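Local coordinates for succinyl-CoA ligase (ADP-forming) subunit alpha (Methanosaeta concilii, PDB 6HXI), which belongs to the succinyl-CoA ligase family, binds coenzyme A and carries a citrate synthase-like helical region in the same chain, at residues 368-373 and 388-393; 399-404 and 549-554. One frame throughout, in Å; residues are numbered along the deposited sequence.

Interaction 1 of 2, residues 368-373 and 388-393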
# COMPACT_ATOMS: atom_id res chain seq x y z
N LEU B 368 -21.51 16.81 -7.33
CA LEU B 368 -20.83 18.05 -7.74
C LEU B 368 -19.33 17.84 -7.69
O LEU B 368 -18.82 17.24 -6.72
CB LEU B 368 -21.19 19.18 -6.75
CG LEU B 368 -22.65 19.56 -6.55
CD1 LEU B 368 -22.74 20.76 -5.63
CD2 LEU B 368 -23.31 19.98 -7.85
N TYR B 369 -18.61 18.33 -8.70
CA TYR B 369 -17.14 18.32 -8.71
C TYR B 369 -16.79 19.78 -8.68
O TYR B 369 -17.06 20.46 -9.66
CB TYR B 369 -16.54 17.69 -10.02
CG TYR B 369 -16.72 16.20 -10.21
CD1 TYR B 369 -17.02 15.36 -9.12
CD2 TYR B 369 -16.39 15.59 -11.41
CE1 TYR B 369 -17.07 13.98 -9.27
CE2 TYR B 369 -16.44 14.21 -11.57
CZ TYR B 369 -16.77 13.41 -10.50
OH TYR B 369 -16.87 12.07 -10.74
N ALA B 370 -16.24 20.27 -7.56
CA ALA B 370 -15.83 21.67 -7.32
C ALA B 370 -17.00 22.61 -7.57
O ALA B 370 -16.85 23.64 -8.20
CB ALA B 370 -14.61 22.06 -8.18
N GLY B 371 -18.18 22.19 -7.15
CA GLY B 371 -19.40 22.98 -7.29
C GLY B 371 -20.10 22.87 -8.63
O GLY B 371 -21.17 23.41 -8.78
N LYS B 372 -19.55 22.12 -9.58
CA LYS B 372 -20.16 21.98 -10.92
C LYS B 372 -20.88 20.59 -10.98
O LYS B 372 -20.30 19.58 -10.59
CB LYS B 372 -19.01 22.07 -11.98
CG LYS B 372 -19.44 22.31 -13.38
CD LYS B 372 -18.32 22.97 -14.17
CE LYS B 372 -18.76 23.23 -15.60
NZ LYS B 372 -19.80 24.29 -15.69
N LYS B 373 -22.16 20.57 -11.40
CA LYS B 373 -22.91 19.30 -11.52
C LYS B 373 -22.18 18.32 -12.49
O LYS B 373 -21.72 18.74 -13.56
CB LYS B 373 -24.32 19.55 -12.06
CG LYS B 373 -25.26 20.32 -11.13
CD LYS B 373 -26.39 20.93 -11.99
CE LYS B 373 -27.56 21.39 -11.15
NZ LYS B 373 -28.26 20.26 -10.46
N ILE B 388 -9.82 16.53 -13.65
CA ILE B 388 -8.64 16.72 -12.80
C ILE B 388 -8.51 18.21 -12.46
O ILE B 388 -8.23 18.54 -11.32
CB ILE B 388 -7.39 16.14 -13.52
CG1 ILE B 388 -7.46 14.57 -13.53
CG2 ILE B 388 -6.09 16.66 -12.93
CD1 ILE B 388 -6.43 13.81 -14.41
N GLY B 389 -8.77 19.10 -13.43
CA GLY B 389 -8.75 20.53 -13.19
C GLY B 389 -9.69 20.91 -12.07
O GLY B 389 -9.30 21.65 -11.16
N LEU B 390 -10.89 20.34 -12.06
CA LEU B 390 -11.87 20.62 -11.01
C LEU B 390 -11.52 20.01 -9.67
O LEU B 390 -11.48 20.72 -8.65
CB LEU B 390 -13.27 20.12 -11.43
CG LEU B 390 -13.93 20.83 -12.63
CD1 LEU B 390 -15.18 20.05 -13.06
CD2 LEU B 390 -14.31 22.27 -12.27
N LEU B 391 -11.25 18.71 -9.66
CA LEU B 391 -10.97 17.95 -8.43
C LEU B 391 -9.65 18.23 -7.78
O LEU B 391 -9.58 18.15 -6.56
CB LEU B 391 -11.15 16.45 -8.70
CG LEU B 391 -12.63 16.06 -8.98
CD1 LEU B 391 -12.74 14.62 -9.36
CD2 LEU B 391 -13.54 16.36 -7.77
N TRP B 392 -8.60 18.58 -8.56
CA TRP B 392 -7.30 18.87 -7.96
C TRP B 392 -7.01 20.38 -7.87
O TRP B 392 -6.42 20.80 -6.89
CB TRP B 392 -6.14 18.22 -8.74
CG TRP B 392 -6.13 16.72 -8.82
CD1 TRP B 392 -7.14 15.86 -8.49
CD2 TRP B 392 -5.11 15.92 -9.42
NE1 TRP B 392 -6.81 14.58 -8.84
CE2 TRP B 392 -5.57 14.59 -9.43
CE3 TRP B 392 -3.84 16.21 -9.97
CZ2 TRP B 392 -4.80 13.54 -9.94
CZ3 TRP B 392 -3.05 15.16 -10.42
CH2 TRP B 392 -3.54 13.84 -10.44
N PHE B 393 -7.33 21.18 -8.90
CA PHE B 393 -6.95 22.60 -8.84
C PHE B 393 -8.10 23.51 -8.55
O PHE B 393 -7.89 24.71 -8.38
CB PHE B 393 -6.19 23.05 -10.10
CG PHE B 393 -5.04 22.15 -10.47
CD1 PHE B 393 -5.25 21.01 -11.26
CD2 PHE B 393 -3.75 22.44 -10.06
CE1 PHE B 393 -4.19 20.15 -11.59
CE2 PHE B 393 -2.69 21.59 -10.41
CZ PHE B 393 -2.92 20.45 -11.15
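Leu391 lays its CD1 methyl over the centre of the Tyr369 ring, 4.1 Å from CD1 to the ring centroid and 1° off the ring normal, a well-centred CH-pi contact. The second methyl of the same leucine reaches back toward the root of the tyrosine, with Leu391 CD2 3.9 Å from Tyr369 CD1, so one methyl sits over the ring centre and the other lies against CB, CG and CD1. In both residues CG stands anti to the carbonyl carbon (chi1 -69° for Tyr369 and -67° for Leu391), and the two side chains cross obliquely. Tyr369 opens a type I' turn of a tight beta hairpin, closed by paired backbone bonds, Tyr369 N to Lys372 O and Lys372 N to Tyr369 O. This hairpin, whose strands 368-369 and 372-373 form two of a three-stranded antiparallel sheet, sets its turn against one side of helix 383-393. Leu390 fills the angle beside the turn: its CD1 lies 4.1 Å from Tyr369 CB, and its CB lies 4.0 Å from Ala370 CB. The Ala370 methyl sits close on the helix backbone, 3.4 Å from Leu390 O. Val377 of the helix following the hairpin also packs on Leu390. At the far end of the tyrosine, OH is hydrogen-bonded to the backbone O of Gln410 of a second subunit, while Leu391 also meets Ile582 of that subunit.

Interaction 2 of 2, residues 399-404 and 549-554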
# COMPACT_ATOMS: atom_id res chain seq x y z
N GLU B 399 -9.15 24.65 -22.61
CA GLU B 399 -8.98 23.45 -23.46
C GLU B 399 -7.52 23.00 -23.62
O GLU B 399 -7.26 21.82 -23.44
CB GLU B 399 -9.66 23.63 -24.83
CG GLU B 399 -11.18 23.60 -24.68
CD GLU B 399 -12.05 23.75 -25.91
OE1 GLU B 399 -11.70 23.15 -26.96
OE2 GLU B 399 -13.12 24.40 -25.81
N TYR B 400 -6.56 23.92 -23.89
CA TYR B 400 -5.16 23.54 -24.02
C TYR B 400 -4.56 22.97 -22.73
O TYR B 400 -3.66 22.13 -22.80
CB TYR B 400 -4.26 24.68 -24.58
CG TYR B 400 -4.02 25.78 -23.56
CD1 TYR B 400 -4.91 26.83 -23.43
CD2 TYR B 400 -2.97 25.69 -22.64
CE1 TYR B 400 -4.74 27.82 -22.47
CE2 TYR B 400 -2.84 26.63 -21.61
CZ TYR B 400 -3.73 27.69 -21.53
OH TYR B 400 -3.61 28.71 -20.63
N ALA B 401 -4.99 23.46 -21.56
CA ALA B 401 -4.49 22.97 -20.28
C ALA B 401 -5.05 21.54 -19.99
O ALA B 401 -4.29 20.64 -19.68
CB ALA B 401 -4.85 23.96 -19.15
N ALA B 402 -6.37 21.33 -20.14
CA ALA B 402 -7.01 20.03 -19.93
C ALA B 402 -6.45 18.98 -20.92
O ALA B 402 -6.19 17.87 -20.51
CB ALA B 402 -8.53 20.17 -20.11
N HIS B 403 -6.18 19.35 -22.18
CA HIS B 403 -5.59 18.43 -23.14
C HIS B 403 -4.15 18.13 -22.82
O HIS B 403 -3.70 17.02 -23.08
CB HIS B 403 -5.71 18.97 -24.57
CG HIS B 403 -5.29 17.98 -25.63
ND1 HIS B 403 -3.95 17.88 -26.05
CD2 HIS B 403 -6.04 17.12 -26.36
CE1 HIS B 403 -3.94 16.96 -27.01
NE2 HIS B 403 -5.16 16.48 -27.25
N PHE B 404 -3.41 19.09 -22.27
CA PHE B 404 -2.04 18.87 -21.84
C PHE B 404 -2.00 17.82 -20.73
O PHE B 404 -1.18 16.91 -20.78
CB PHE B 404 -1.38 20.18 -21.41
CG PHE B 404 0.08 20.01 -21.10
CD1 PHE B 404 1.01 19.81 -22.12
CD2 PHE B 404 0.53 19.98 -19.79
CE1 PHE B 404 2.37 19.60 -21.83
CE2 PHE B 404 1.90 19.79 -19.50
CZ PHE B 404 2.80 19.58 -20.52
N ILE B 549 4.41 24.34 -14.81
CA ILE B 549 4.55 25.72 -14.29
C ILE B 549 4.06 26.70 -15.37
O ILE B 549 3.33 27.64 -15.07
CB ILE B 549 6.01 26.08 -13.83
CG1 ILE B 549 6.56 25.08 -12.77
CG2 ILE B 549 6.11 27.56 -13.36
CD1 ILE B 549 5.67 24.87 -11.64
N ASP B 550 4.48 26.49 -16.63
CA ASP B 550 4.02 27.35 -17.74
C ASP B 550 2.51 27.30 -17.97
O ASP B 550 1.91 28.33 -18.25
CB ASP B 550 4.76 27.04 -19.02
CG ASP B 550 6.14 27.67 -19.04
OD1 ASP B 550 6.34 28.76 -18.36
OD2 ASP B 550 7.03 27.11 -19.75
N LEU B 551 1.89 26.13 -17.83
CA LEU B 551 0.44 25.94 -17.97
C LEU B 551 -0.26 26.81 -16.89
O LEU B 551 -1.21 27.55 -17.19
CB LEU B 551 0.14 24.43 -17.75
CG LEU B 551 -1.32 23.97 -17.84
CD1 LEU B 551 -1.38 22.49 -18.18
CD2 LEU B 551 -2.04 24.11 -16.50
N MET B 552 0.22 26.70 -15.64
CA MET B 552 -0.33 27.44 -14.52
C MET B 552 -0.17 28.95 -14.69
O MET B 552 -1.13 29.67 -14.43
CB MET B 552 0.25 26.96 -13.21
CG MET B 552 -0.32 25.64 -12.78
SD MET B 552 0.23 25.21 -11.14
CE MET B 552 1.93 24.91 -11.42
N SER B 553 0.99 29.41 -15.18
CA SER B 553 1.23 30.82 -15.50
C SER B 553 0.33 31.26 -16.67
O SER B 553 -0.09 32.41 -16.70
CB SER B 553 2.69 31.05 -15.87
OG SER B 553 3.52 30.82 -14.75
N SER B 554 0.05 30.36 -17.63
CA SER B 554 -0.84 30.67 -18.78
C SER B 554 -2.30 30.80 -18.31
O SER B 554 -2.98 31.67 -18.82
CB SER B 554 -0.73 29.62 -19.88
OG SER B 554 0.56 29.59 -20.48
O HOH W 1 -5.64 30.64 -20.50
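Two nearly antiparallel helices pack here within the mainly helical citrate synthase-like region of the chain, helix 399-412 against helix 540-555. Their segments cross at -158° with axes 10.4 Å apart, and the contact is mainly apolar. Leu551 carries its middle, pointing from its helix with CG anti to the backbone N. Its CG and CD2 lie against the methyl of Ala401, with Ala401 CB 3.8 Å from Leu551 CG. The other methyl turns along the facing helix to Phe404, where Leu551 CD1 approaches Phe404 CD2 to 3.5 Å and the two side chains cross obliquely. Phe404 also takes CG anti to its backbone N, and its ring meets that of Phe513 edge-to-face; Phe513 touches Leu551 too, so a loop aromatic joins the same apolar cluster. Toward the start of helix 399-412, Tyr400 holds CG in the crowded position between backbone N and carbonyl carbon (chi1 72°), which carries its hydroxyl across to the other helix. Tyr400 OH comes tightly onto the methylene of Ser554, 3.1 Å from Ser554 CB. A water whose O lies in plane at the edge of the tyrosine ring is hydrogen-bonded to Tyr400 OH at 2.8 Å and donates a weak bond to Ser554 O. Ser554 OG, hydrogen-bonded to Ser515 OG, donates to Asp550 O at 2.9 Å, from 37° out of the carbonyl plane; that oxygen also accepts from Ser554 N.

Overall arrangement
Interactions 1 and 2 follow one another along the chain, the first closing before the second opens, and their centres lie 16 Å apart on the same side of the chain's centre. Their nearest atoms are about 5 Å apart, without touching. Helix 383-393 and helix 399-412, successive in sequence, connect them: Ile388 of the first packs on Ile405 and Ile409 of the second. Interaction 1 ties the small antiparallel sheet to this helical region and has other subunits around it, whereas interaction 2 joins helices distant in sequence, and no other protein chain of the assembly touches its two segments. Helix 399-412 takes part in both: residues 399-404 pack within the subunit, Gln410 and Ile411 on Tyr369 between subunits.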